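Local coordinates for protein agmatine ureohydrolase (Thermoplasma volcanium GSS1, PDB 3PZL) that probably hydrolyses agmatine to putrescine and urea, as other agmatinases of the arginase family do, with two manganese ions bound in each subunit, at residues Ser105-Ser108 with Ala109-Asp113; Ser14-Arg17 with Ser18-Leu22; Lys206-Gly209 with Ile210-Ile214; Glu91-Asp95 with Val96-Ile100. All blocks are in the same frame, centred on the assembly; numbering follows the deposited sequence.

Contact 1: residues Ser105-Ser108 with Ala109-Asp113; sequences SVVS and AVMSD
Val107 and Met111, a selenomethionine, run alongside each other one turn apart, an i to i+4 pair in the last two turns of the amphipathic helix 96-112, which flanks the central parallel sheet of the arginase fold. The bend of Met111 at chi3 (-52°) brings its methyl back to the valine, with CE 3.6 Å from Val107 CG1. The methyl that touches, CG1, is the one trans to the valine's backbone N (chi1 171°). Ala133 touches both side chains, and Pro117, on strand 116-121, touches Met111. Val110 meets the same proline. Val106 packs on Phe20 of the second subunit, so hydrophobic contact reaches past the chain's own core.

The backbone between these residues is held by regular helical bonds, including Ala109 N to Ser105 O at 2.9 Å and Met111 N to Val107 O at 3.0 Å. The serine side is more open: Ser105 and Ser112 are exposed, Ser108 partly so. Ser105 and Ser108 turn their hydroxyls back to the preceding turn, to Asp101 O and weakly to Glu104 O. At the end of the helix Ser108 O is gripped twice by one residue: Ser112 N approaches almost head-on at 2.8 Å, while Ser112 OG donates to it at 2.9 Å from well above the carbonyl plane, 52° out of it.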
loop_
_atom_site.group_PDB
_atom_site.type_symbol
_atom_site.label_atom_id
_atom_site.label_comp_id
_atom_site.label_asym_id
_atom_site.label_seq_id
_atom_site.Cartn_x
_atom_site.Cartn_y
_atom_site.Cartn_z
ATOM N N SER B 105 8.779 -21.602 -30.999
ATOM C CA SER B 105 9.730 -22.722 -30.918
ATOM C C SER B 105 9.514 -23.571 -29.661
ATOM O O SER B 105 9.499 -24.807 -29.707
ATOM C CB SER B 105 11.183 -22.207 -30.920
ATOM O OG SER B 105 11.371 -21.190 -31.901
ATOM N N VAL B 106 9.361 -22.892 -28.531
ATOM C CA VAL B 106 9.194 -23.566 -27.263
ATOM C C VAL B 106 7.872 -24.342 -27.224
ATOM O O VAL B 106 7.824 -25.474 -26.717
ATOM C CB VAL B 106 9.295 -22.568 -26.108
ATOM C CG1 VAL B 106 9.106 -23.283 -24.783
ATOM C CG2 VAL B 106 10.653 -21.814 -26.159
ATOM N N VAL B 107 6.815 -23.746 -27.780
ATOM C CA VAL B 107 5.516 -24.413 -27.874
ATOM C C VAL B 107 5.536 -25.633 -28.830
ATOM O O VAL B 107 5.156 -26.747 -28.416
ATOM C CB VAL B 107 4.381 -23.395 -28.187
ATOM C CG1 VAL B 107 3.089 -24.080 -28.498
ATOM C CG2 VAL B 107 4.155 -22.496 -26.985
ATOM N N SER B 108 5.994 -25.423 -30.078
ATOM C CA SER B 108 6.199 -26.521 -31.053
ATOM C C SER B 108 6.950 -27.666 -30.415
ATOM O O SER B 108 6.444 -28.792 -30.372
ATOM C CB SER B 108 6.990 -26.079 -32.291
ATOM O OG SER B 108 6.215 -25.291 -33.180
ATOM N N ALA B 109 8.145 -27.357 -29.902
ATOM C CA ALA B 109 9.034 -28.344 -29.289
ATOM C C ALA B 109 8.300 -29.208 -28.256
ATOM O O ALA B 109 8.295 -30.439 -28.363
ATOM C CB ALA B 109 10.237 -27.659 -28.681
ATOM N N VAL B 110 7.646 -28.555 -27.291
ATOM C CA VAL B 110 6.992 -29.261 -26.195
ATOM C C VAL B 110 5.807 -30.105 -26.687
ATOM O O VAL B 110 5.540 -31.181 -26.162
ATOM C CB VAL B 110 6.576 -28.263 -25.088
ATOM C CG1 VAL B 110 5.763 -28.925 -23.979
ATOM C CG2 VAL B 110 7.803 -27.609 -24.520
HETATM N N MSE B 111 5.112 -29.627 -27.707
HETATM C CA MSE B 111 4.038 -30.401 -28.287
HETATM C C MSE B 111 4.554 -31.627 -29.081
HETATM O O MSE B 111 4.042 -32.733 -28.900
HETATM C CB MSE B 111 3.116 -29.494 -29.096
HETATM C CG MSE B 111 2.401 -28.459 -28.212
HETATM SE SE MSE B 111 0.917 -27.406 -29.023
HETATM C CE MSE B 111 1.808 -26.750 -30.604
ATOM N N SER B 112 5.586 -31.451 -29.913
ATOM C CA SER B 112 6.274 -32.601 -30.557
ATOM C C SER B 112 6.539 -33.782 -29.617
ATOM O O SER B 112 6.456 -34.935 -30.030
ATOM C CB SER B 112 7.631 -32.194 -31.127
ATOM O OG SER B 112 7.562 -31.001 -31.854
ATOM N N ASP B 113 6.876 -33.495 -28.368
ATOM C CA ASP B 113 7.269 -34.520 -27.435
ATOM C C ASP B 113 6.078 -35.034 -26.683
ATOM O O ASP B 113 6.229 -35.773 -25.706
ATOM C CB ASP B 113 8.317 -33.977 -26.462
ATOM C CG ASP B 113 9.535 -33.417 -27.183
ATOM O OD1 ASP B 113 9.718 -33.745 -28.394
ATOM O OD2 ASP B 113 10.290 -32.644 -26.556
#

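Contact 2: residues Ser14-Arg17 with Ser18-Leu22; sequences SELR and SIFSL
Ser14 reaches the following residues through its backbone, its O lying 3.5 Å from Ser18 N. At Glu15 the carbonyl turns over the next residues: O accepts a weak bond from Ser18 N at 3.2 Å, strongly bent at 130°, and the CG1-CD1 arm of Ile19 passes alongside the same oxygen. Leu16 carries most of the contact. Its O takes two backbone donors at 3.0 Å each, from quite different directions: Phe20 N comes in nearly along the C=O axis, whereas Ile19 N sits far above the carbonyl plane. This pairing of an i+3 with an i+4 bond makes a single irregular helical turn, from which the chain straightens into a short, weakly bonded strand about 20-21.

The turn belongs to an N-terminal arm that lies on a neighbouring copy of the protein. Phe20 and Ser21 pair there in an antiparallel ladder with a strand of the second subunit, and the Phe20 ring meets Phe40 of that subunit. Leu16 and Phe20 have nearly equal chi1 (-63° and -61°), each with CG beside the backbone N, which sends both side chains the same way, CD2 to CE2 at 4.1 Å. Leu16 O also lies at the edge of the Phe20 ring, while Ile19 CG2 covers part of one face near the rim. Arg17 comes last, its CB 3.4 Å from Ser18 N and its side chain leading away.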
loop_
_atom_site.group_PDB
_atom_site.type_symbol
_atom_site.label_atom_id
_atom_site.label_comp_id
_atom_site.label_asym_id
_atom_site.label_seq_id
_atom_site.Cartn_x
_atom_site.Cartn_y
_atom_site.Cartn_z
ATOM N N SER B 14 27.890 -31.705 -2.300
ATOM C CA SER B 14 26.689 -32.190 -2.975
ATOM C C SER B 14 25.595 -32.330 -1.941
ATOM O O SER B 14 24.419 -32.402 -2.276
ATOM C CB SER B 14 26.966 -33.545 -3.649
ATOM O OG SER B 14 25.813 -34.038 -4.298
ATOM N N GLU B 15 26.000 -32.380 -0.679
ATOM C CA GLU B 15 25.081 -32.276 0.438
ATOM C C GLU B 15 24.331 -30.920 0.414
ATOM O O GLU B 15 23.180 -30.828 0.880
ATOM C CB GLU B 15 25.846 -32.443 1.762
ATOM C CG GLU B 15 26.302 -33.885 2.089
ATOM C CD GLU B 15 27.704 -34.251 1.545
ATOM O OE1 GLU B 15 28.398 -33.374 0.965
ATOM O OE2 GLU B 15 28.112 -35.433 1.704
ATOM N N LEU B 16 25.002 -29.886 -0.131
ATOM C CA LEU B 16 24.458 -28.524 -0.250
ATOM C C LEU B 16 23.326 -28.404 -1.266
ATOM O O LEU B 16 22.336 -27.695 -1.013
ATOM C CB LEU B 16 25.554 -27.481 -0.525
ATOM C CG LEU B 16 26.646 -27.280 0.555
ATOM C CD1 LEU B 16 27.719 -26.342 0.085
ATOM C CD2 LEU B 16 26.122 -26.809 1.899
ATOM N N ARG B 17 23.462 -29.090 -2.402
ATOM C CA ARG B 17 22.357 -29.185 -3.382
ATOM C C ARG B 17 21.146 -29.932 -2.805
ATOM O O ARG B 17 20.027 -29.820 -3.306
ATOM C CB ARG B 17 22.810 -29.825 -4.696
ATOM C CG ARG B 17 23.713 -28.936 -5.549
ATOM C CD ARG B 17 24.187 -29.673 -6.802
ATOM N NE ARG B 17 25.185 -30.698 -6.484
ATOM C CZ ARG B 17 26.500 -30.504 -6.560
ATOM N NH1 ARG B 17 26.988 -29.326 -6.961
ATOM N NH2 ARG B 17 27.327 -31.487 -6.246
ATOM N N SER B 18 21.396 -30.662 -1.727
ATOM C CA SER B 18 20.361 -31.368 -1.019
ATOM C C SER B 18 19.644 -30.475 0.014
ATOM O O SER B 18 18.586 -30.818 0.536
ATOM C CB SER B 18 20.979 -32.606 -0.365
ATOM O OG SER B 18 20.033 -33.312 0.421
ATOM N N ILE B 19 20.216 -29.322 0.314
ATOM C CA ILE B 19 19.633 -28.451 1.327
ATOM C C ILE B 19 19.022 -27.191 0.684
ATOM O O ILE B 19 18.050 -26.657 1.189
ATOM C CB ILE B 19 20.703 -28.105 2.426
ATOM C CG1 ILE B 19 21.008 -29.342 3.274
ATOM C CG2 ILE B 19 20.280 -26.913 3.336
ATOM C CD1 ILE B 19 22.324 -29.233 4.080
ATOM N N PHE B 20 19.587 -26.747 -0.438
ATOM C CA PHE B 20 19.226 -25.472 -1.029
ATOM C C PHE B 20 18.718 -25.662 -2.429
ATOM O O PHE B 20 19.273 -26.455 -3.199
ATOM C CB PHE B 20 20.426 -24.532 -1.068
ATOM C CG PHE B 20 20.985 -24.208 0.270
ATOM C CD1 PHE B 20 20.432 -23.190 1.036
ATOM C CD2 PHE B 20 22.080 -24.920 0.778
ATOM C CE1 PHE B 20 20.970 -22.881 2.304
ATOM C CE2 PHE B 20 22.613 -24.616 2.047
ATOM C CZ PHE B 20 22.063 -23.599 2.808
ATOM N N SER B 21 17.670 -24.907 -2.771
ATOM C CA SER B 21 17.105 -24.946 -4.117
ATOM C C SER B 21 16.571 -23.595 -4.587
ATOM O O SER B 21 16.088 -22.793 -3.800
ATOM C CB SER B 21 16.011 -26.008 -4.174
ATOM O OG SER B 21 15.106 -25.793 -3.113
ATOM N N LEU B 22 16.672 -23.344 -5.884
ATOM C CA LEU B 22 16.101 -22.145 -6.453
ATOM C C LEU B 22 14.585 -22.234 -6.328
ATOM O O LEU B 22 14.036 -23.315 -6.102
ATOM C CB LEU B 22 16.557 -21.959 -7.906
ATOM C CG LEU B 22 18.084 -21.855 -8.079
ATOM C CD1 LEU B 22 18.487 -21.423 -9.495
ATOM C CD2 LEU B 22 18.686 -20.887 -7.059
#

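Contact 3: residues Lys206-Gly209 with Ile210-Ile214; sequences KKNG and IDKYI
Asn208 ND2 donates to Tyr213 OH at 2.7 Å, a nearly straight bond (164°) with the phenol oxygen lying essentially in the amide plane. The two side chains meet at a slant, the amide and ring planes being 33° apart, so the amide bonds the hydroxyl without stacking on the ring. Tyr213 is able to reach so far back because its CG lies anti to its own carbonyl carbon, a torsion (chi1 -52°) that lays the ring back along the preceding turn. On the way the ring passes the backbone: Gly209 O lies at its edge, close to its plane and 3.4 Å from CD2.

These residues straddle a kink in helix 202-220, which follows strand 198-201, the outermost strand of the parallel sheet within this chain. Gly209 has a positive phi, and the N atoms of Ile210 and Asp211 make no bond to the preceding turn. A water partly restores the lost continuity: it donates to Asn208 O at 2.7 Å and accepts from Lys212 N at 3.2 Å, so the interrupted backbone is bridged by solvent.

Lys212 lies alongside Asn208, CD to CB at 3.7 Å, and its CG rests over the centre of the Tyr213 ring, 4.1 Å above the plane. The lysine's aliphatic chain thus touches both side chains. Beyond the kink, Asp211 forms a salt bridge with Arg256 of helix 251-261, and Ile210 packs inward against Val205 and against Asp253 on that neighbouring helix.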
loop_
_atom_site.group_PDB
_atom_site.type_symbol
_atom_site.label_atom_id
_atom_site.label_comp_id
_atom_site.label_asym_id
_atom_site.label_seq_id
_atom_site.Cartn_x
_atom_site.Cartn_y
_atom_site.Cartn_z
ATOM N N LYS B 206 -23.737 -14.300 -18.041
ATOM C CA LYS B 206 -24.454 -14.005 -16.813
ATOM C C LYS B 206 -25.947 -14.296 -17.035
ATOM O O LYS B 206 -26.651 -14.674 -16.102
ATOM C CB LYS B 206 -24.142 -12.547 -16.367
ATOM C CG LYS B 206 -24.863 -11.993 -15.114
ATOM C CD LYS B 206 -24.633 -12.828 -13.856
ATOM C CE LYS B 206 -25.768 -12.609 -12.817
ATOM N NZ LYS B 206 -26.284 -13.966 -12.236
ATOM N N LYS B 207 -26.404 -14.162 -18.286
ATOM C CA LYS B 207 -27.771 -14.526 -18.670
ATOM C C LYS B 207 -28.069 -16.036 -18.954
ATOM O O LYS B 207 -29.086 -16.567 -18.490
ATOM C CB LYS B 207 -28.172 -13.705 -19.880
ATOM C CG LYS B 207 -29.539 -14.046 -20.451
ATOM C CD LYS B 207 -29.854 -13.140 -21.641
ATOM C CE LYS B 207 -31.297 -13.252 -22.024
ATOM N NZ LYS B 207 -31.520 -12.222 -23.055
ATOM N N ASN B 208 -27.195 -16.712 -19.709
ATOM C CA ASN B 208 -27.463 -18.071 -20.160
ATOM C C ASN B 208 -26.653 -19.132 -19.448
ATOM O O ASN B 208 -26.729 -20.311 -19.776
ATOM C CB ASN B 208 -27.222 -18.175 -21.658
ATOM C CG ASN B 208 -28.149 -17.271 -22.465
ATOM O OD1 ASN B 208 -29.301 -17.045 -22.101
ATOM N ND2 ASN B 208 -27.640 -16.750 -23.560
ATOM N N GLY B 209 -25.868 -18.731 -18.462
ATOM C CA GLY B 209 -24.921 -19.663 -17.859
ATOM C C GLY B 209 -23.732 -19.908 -18.787
ATOM O O GLY B 209 -23.829 -19.743 -20.021
ATOM N N ILE B 210 -22.610 -20.303 -18.190
ATOM C CA ILE B 210 -21.384 -20.562 -18.932
ATOM C C ILE B 210 -21.470 -21.883 -19.684
ATOM O O ILE B 210 -20.979 -21.987 -20.818
ATOM C CB ILE B 210 -20.120 -20.494 -18.002
ATOM C CG1 ILE B 210 -18.805 -20.744 -18.771
ATOM C CG2 ILE B 210 -20.248 -21.457 -16.828
ATOM C CD1 ILE B 210 -18.410 -19.663 -19.788
ATOM N N ASP B 211 -22.104 -22.880 -19.061
ATOM C CA ASP B 211 -22.250 -24.216 -19.667
ATOM C C ASP B 211 -22.716 -24.221 -21.127
ATOM O O ASP B 211 -22.111 -24.898 -21.960
ATOM C CB ASP B 211 -23.152 -25.109 -18.829
ATOM C CG ASP B 211 -22.392 -25.828 -17.722
ATOM O OD1 ASP B 211 -21.147 -25.884 -17.762
ATOM O OD2 ASP B 211 -23.042 -26.364 -16.808
ATOM N N LYS B 212 -23.762 -23.457 -21.439
ATOM C CA LYS B 212 -24.225 -23.326 -22.823
ATOM C C LYS B 212 -23.043 -23.165 -23.766
ATOM O O LYS B 212 -22.816 -24.009 -24.606
ATOM C CB LYS B 212 -25.185 -22.137 -22.955
ATOM C CG LYS B 212 -25.526 -21.700 -24.376
ATOM C CD LYS B 212 -26.626 -20.658 -24.344
ATOM C CE LYS B 212 -27.395 -20.570 -25.679
ATOM N NZ LYS B 212 -26.648 -19.742 -26.670
ATOM N N TYR B 213 -22.273 -22.096 -23.583
ATOM C CA TYR B 213 -21.112 -21.775 -24.424
ATOM C C TYR B 213 -19.978 -22.795 -24.347
ATOM O O TYR B 213 -19.262 -23.003 -25.316
ATOM C CB TYR B 213 -20.640 -20.353 -24.112
ATOM C CG TYR B 213 -21.811 -19.388 -24.193
ATOM C CD1 TYR B 213 -22.301 -18.950 -25.435
ATOM C CD2 TYR B 213 -22.459 -18.952 -23.030
ATOM C CE1 TYR B 213 -23.364 -18.108 -25.508
ATOM C CE2 TYR B 213 -23.517 -18.107 -23.098
ATOM C CZ TYR B 213 -23.966 -17.699 -24.338
ATOM O OH TYR B 213 -25.036 -16.861 -24.419
ATOM N N ILE B 214 -19.846 -23.441 -23.191
ATOM C CA ILE B 214 -18.954 -24.610 -23.045
ATOM C C ILE B 214 -19.396 -25.808 -23.926
ATOM O O ILE B 214 -18.556 -26.421 -24.607
ATOM C CB ILE B 214 -18.867 -25.053 -21.590
ATOM C CG1 ILE B 214 -18.290 -23.916 -20.742
ATOM C CG2 ILE B 214 -18.019 -26.282 -21.473
ATOM C CD1 ILE B 214 -18.227 -24.216 -19.264
HETATM O O HOH W 1 -25.625 -22.633 -18.936
#

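Contact 4: residues Glu91-Asp95 with Val96-Ile100; sequences EESED and VEYVI
Val99 N bonds to Asp95 O at 3.2 Å in the carbonyl plane, the first i to i+4 bond of a helix that starts after Asp95, once the extended chain of 91-93 has turned at Glu94. The Asp95 side chain caps this start. Its CG lies anti to the backbone N (chi1 179°), which swings the carboxylate forward over the first turn: OD2 accepts from Tyr98 N at 3.2 Å, a weak and bent bond (137°), and sits beside Tyr98 CB. The carboxylate and the phenol ring are close to parallel, with planes 17° apart, although the two side chains cross at about a right angle.

Asp95 is thus the N-cap of helix 96-112, in the loop that leads from strand 84-90 of the parallel sheet into this helix. A carboxylate facing the N-H groups of the first turn is expected to be stabilised as the anion. Glu97, its OE1 3.9 Å from Asp95 OD1, would be expected to oppose this. Ahead of the cap, Ser93 OG accepts a weak bond from Asp95 N at 3.3 Å and approaches the Tyr98 ring obliquely, 3.5 Å from CD2. Its CB reaches Val99 CG2 at 4.2 Å, joining the loop to the buried side of the helix.

Met90, at the end of the strand, touches both Tyr98 and Val99, and Val96 packs on Phe44. Glu94 O is bound by Asn46 ND2, while its side chain meets Met154 of the third subunit.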
loop_
_atom_site.group_PDB
_atom_site.type_symbol
_atom_site.label_atom_id
_atom_site.label_comp_id
_atom_site.label_asym_id
_atom_site.label_seq_id
_atom_site.Cartn_x
_atom_site.Cartn_y
_atom_site.Cartn_z
ATOM N N GLU B 91 14.785 -14.858 -20.467
ATOM C CA GLU B 91 15.368 -13.498 -20.379
ATOM C C GLU B 91 14.312 -12.458 -20.702
ATOM O O GLU B 91 13.370 -12.704 -21.465
ATOM C CB GLU B 91 16.525 -13.281 -21.378
ATOM C CG GLU B 91 17.807 -14.096 -21.164
ATOM C CD GLU B 91 18.484 -14.436 -22.523
ATOM O OE1 GLU B 91 18.341 -13.614 -23.466
ATOM O OE2 GLU B 91 19.147 -15.515 -22.656
ATOM N N GLU B 92 14.474 -11.286 -20.124
ATOM C CA GLU B 92 13.622 -10.205 -20.470
ATOM C C GLU B 92 14.107 -9.624 -21.799
ATOM O O GLU B 92 15.305 -9.656 -22.109
ATOM C CB GLU B 92 13.673 -9.173 -19.364
ATOM C CG GLU B 92 13.031 -9.643 -18.054
ATOM C CD GLU B 92 12.674 -8.456 -17.142
ATOM O OE1 GLU B 92 13.531 -7.539 -16.963
ATOM O OE2 GLU B 92 11.532 -8.433 -16.604
ATOM N N SER B 93 13.167 -9.107 -22.585
ATOM C CA SER B 93 13.472 -8.516 -23.880
ATOM C C SER B 93 12.472 -7.400 -24.167
ATOM O O SER B 93 11.319 -7.466 -23.720
ATOM C CB SER B 93 13.416 -9.601 -24.957
ATOM O OG SER B 93 13.610 -9.062 -26.260
ATOM N N GLU B 94 12.898 -6.371 -24.895
ATOM C CA GLU B 94 11.977 -5.284 -25.223
ATOM C C GLU B 94 11.277 -5.498 -26.554
ATOM O O GLU B 94 10.362 -4.748 -26.914
ATOM C CB GLU B 94 12.695 -3.948 -25.191
ATOM C CG GLU B 94 13.070 -3.530 -23.747
ATOM C CD GLU B 94 13.475 -2.054 -23.577
ATOM O OE1 GLU B 94 13.768 -1.376 -24.597
ATOM O OE2 GLU B 94 13.549 -1.582 -22.404
ATOM N N ASP B 95 11.697 -6.544 -27.259
ATOM C CA ASP B 95 11.236 -6.813 -28.607
ATOM C C ASP B 95 10.121 -7.891 -28.700
ATOM O O ASP B 95 10.362 -9.083 -28.435
ATOM C CB ASP B 95 12.436 -7.191 -29.489
ATOM C CG ASP B 95 12.026 -7.516 -30.915
ATOM O OD1 ASP B 95 10.986 -6.972 -31.402
ATOM O OD2 ASP B 95 12.749 -8.320 -31.539
ATOM N N VAL B 96 8.922 -7.457 -29.105
ATOM C CA VAL B 96 7.749 -8.339 -29.193
ATOM C C VAL B 96 7.981 -9.493 -30.180
ATOM O O VAL B 96 7.784 -10.658 -29.825
ATOM C CB VAL B 96 6.423 -7.561 -29.539
ATOM C CG1 VAL B 96 5.200 -8.344 -29.107
ATOM C CG2 VAL B 96 6.401 -6.222 -28.859
ATOM N N GLU B 97 8.409 -9.172 -31.402
ATOM C CA GLU B 97 8.661 -10.200 -32.413
ATOM C C GLU B 97 9.613 -11.240 -31.873
ATOM O O GLU B 97 9.356 -12.419 -32.008
ATOM C CB GLU B 97 9.217 -9.621 -33.711
ATOM C CG GLU B 97 8.193 -8.933 -34.626
ATOM C CD GLU B 97 8.702 -7.539 -35.127
ATOM O OE1 GLU B 97 9.949 -7.304 -35.180
ATOM O OE2 GLU B 97 7.849 -6.663 -35.452
ATOM N N TYR B 98 10.704 -10.812 -31.248
ATOM C CA TYR B 98 11.662 -11.761 -30.672
ATOM C C TYR B 98 11.081 -12.741 -29.637
ATOM O O TYR B 98 11.476 -13.920 -29.610
ATOM C CB TYR B 98 12.875 -11.041 -30.086
ATOM C CG TYR B 98 13.886 -11.976 -29.457
ATOM C CD1 TYR B 98 14.644 -12.858 -30.240
ATOM C CD2 TYR B 98 14.077 -11.982 -28.071
ATOM C CE1 TYR B 98 15.567 -13.728 -29.654
ATOM C CE2 TYR B 98 15.002 -12.835 -27.476
ATOM C CZ TYR B 98 15.744 -13.706 -28.271
ATOM O OH TYR B 98 16.653 -14.547 -27.655
ATOM N N VAL B 99 10.171 -12.265 -28.786
ATOM C CA VAL B 99 9.536 -13.133 -27.790
ATOM C C VAL B 99 8.546 -14.105 -28.454
ATOM O O VAL B 99 8.658 -15.324 -28.301
ATOM C CB VAL B 99 8.861 -12.324 -26.668
ATOM C CG1 VAL B 99 7.956 -13.210 -25.843
ATOM C CG2 VAL B 99 9.889 -11.701 -25.754
ATOM N N ILE B 100 7.610 -13.566 -29.225
ATOM C CA ILE B 100 6.670 -14.383 -29.981
ATOM C C ILE B 100 7.347 -15.489 -30.788
ATOM O O ILE B 100 6.826 -16.606 -30.854
ATOM C CB ILE B 100 5.822 -13.543 -30.927
ATOM C CG1 ILE B 100 4.977 -12.567 -30.142
ATOM C CG2 ILE B 100 4.892 -14.417 -31.743
ATOM C CD1 ILE B 100 4.176 -11.675 -31.035
#

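Overall arrangement
Along the chain the order is contact 2, contact 4, contact 1, contact 3, and none of the four touches another. Contact 4 joins a loop to the first turn of helix 96-112 and contact 1 lies in its last two turns, with centres about 18 Å apart. Contact 3 lies on helix 202-220, across the chain's centre, about 33 Å from contact 1. Contact 2 is farthest out, about 49 Å from contact 3 between centres, in the N-terminal arm. That arm connects subunits: Phe20 packs on Val106 of the second subunit, and Val106 in contact 1 receives Phe20 of another chain. The helices of contacts 1 and 4 and of contact 3 follow the strands at the two ends of the sheet.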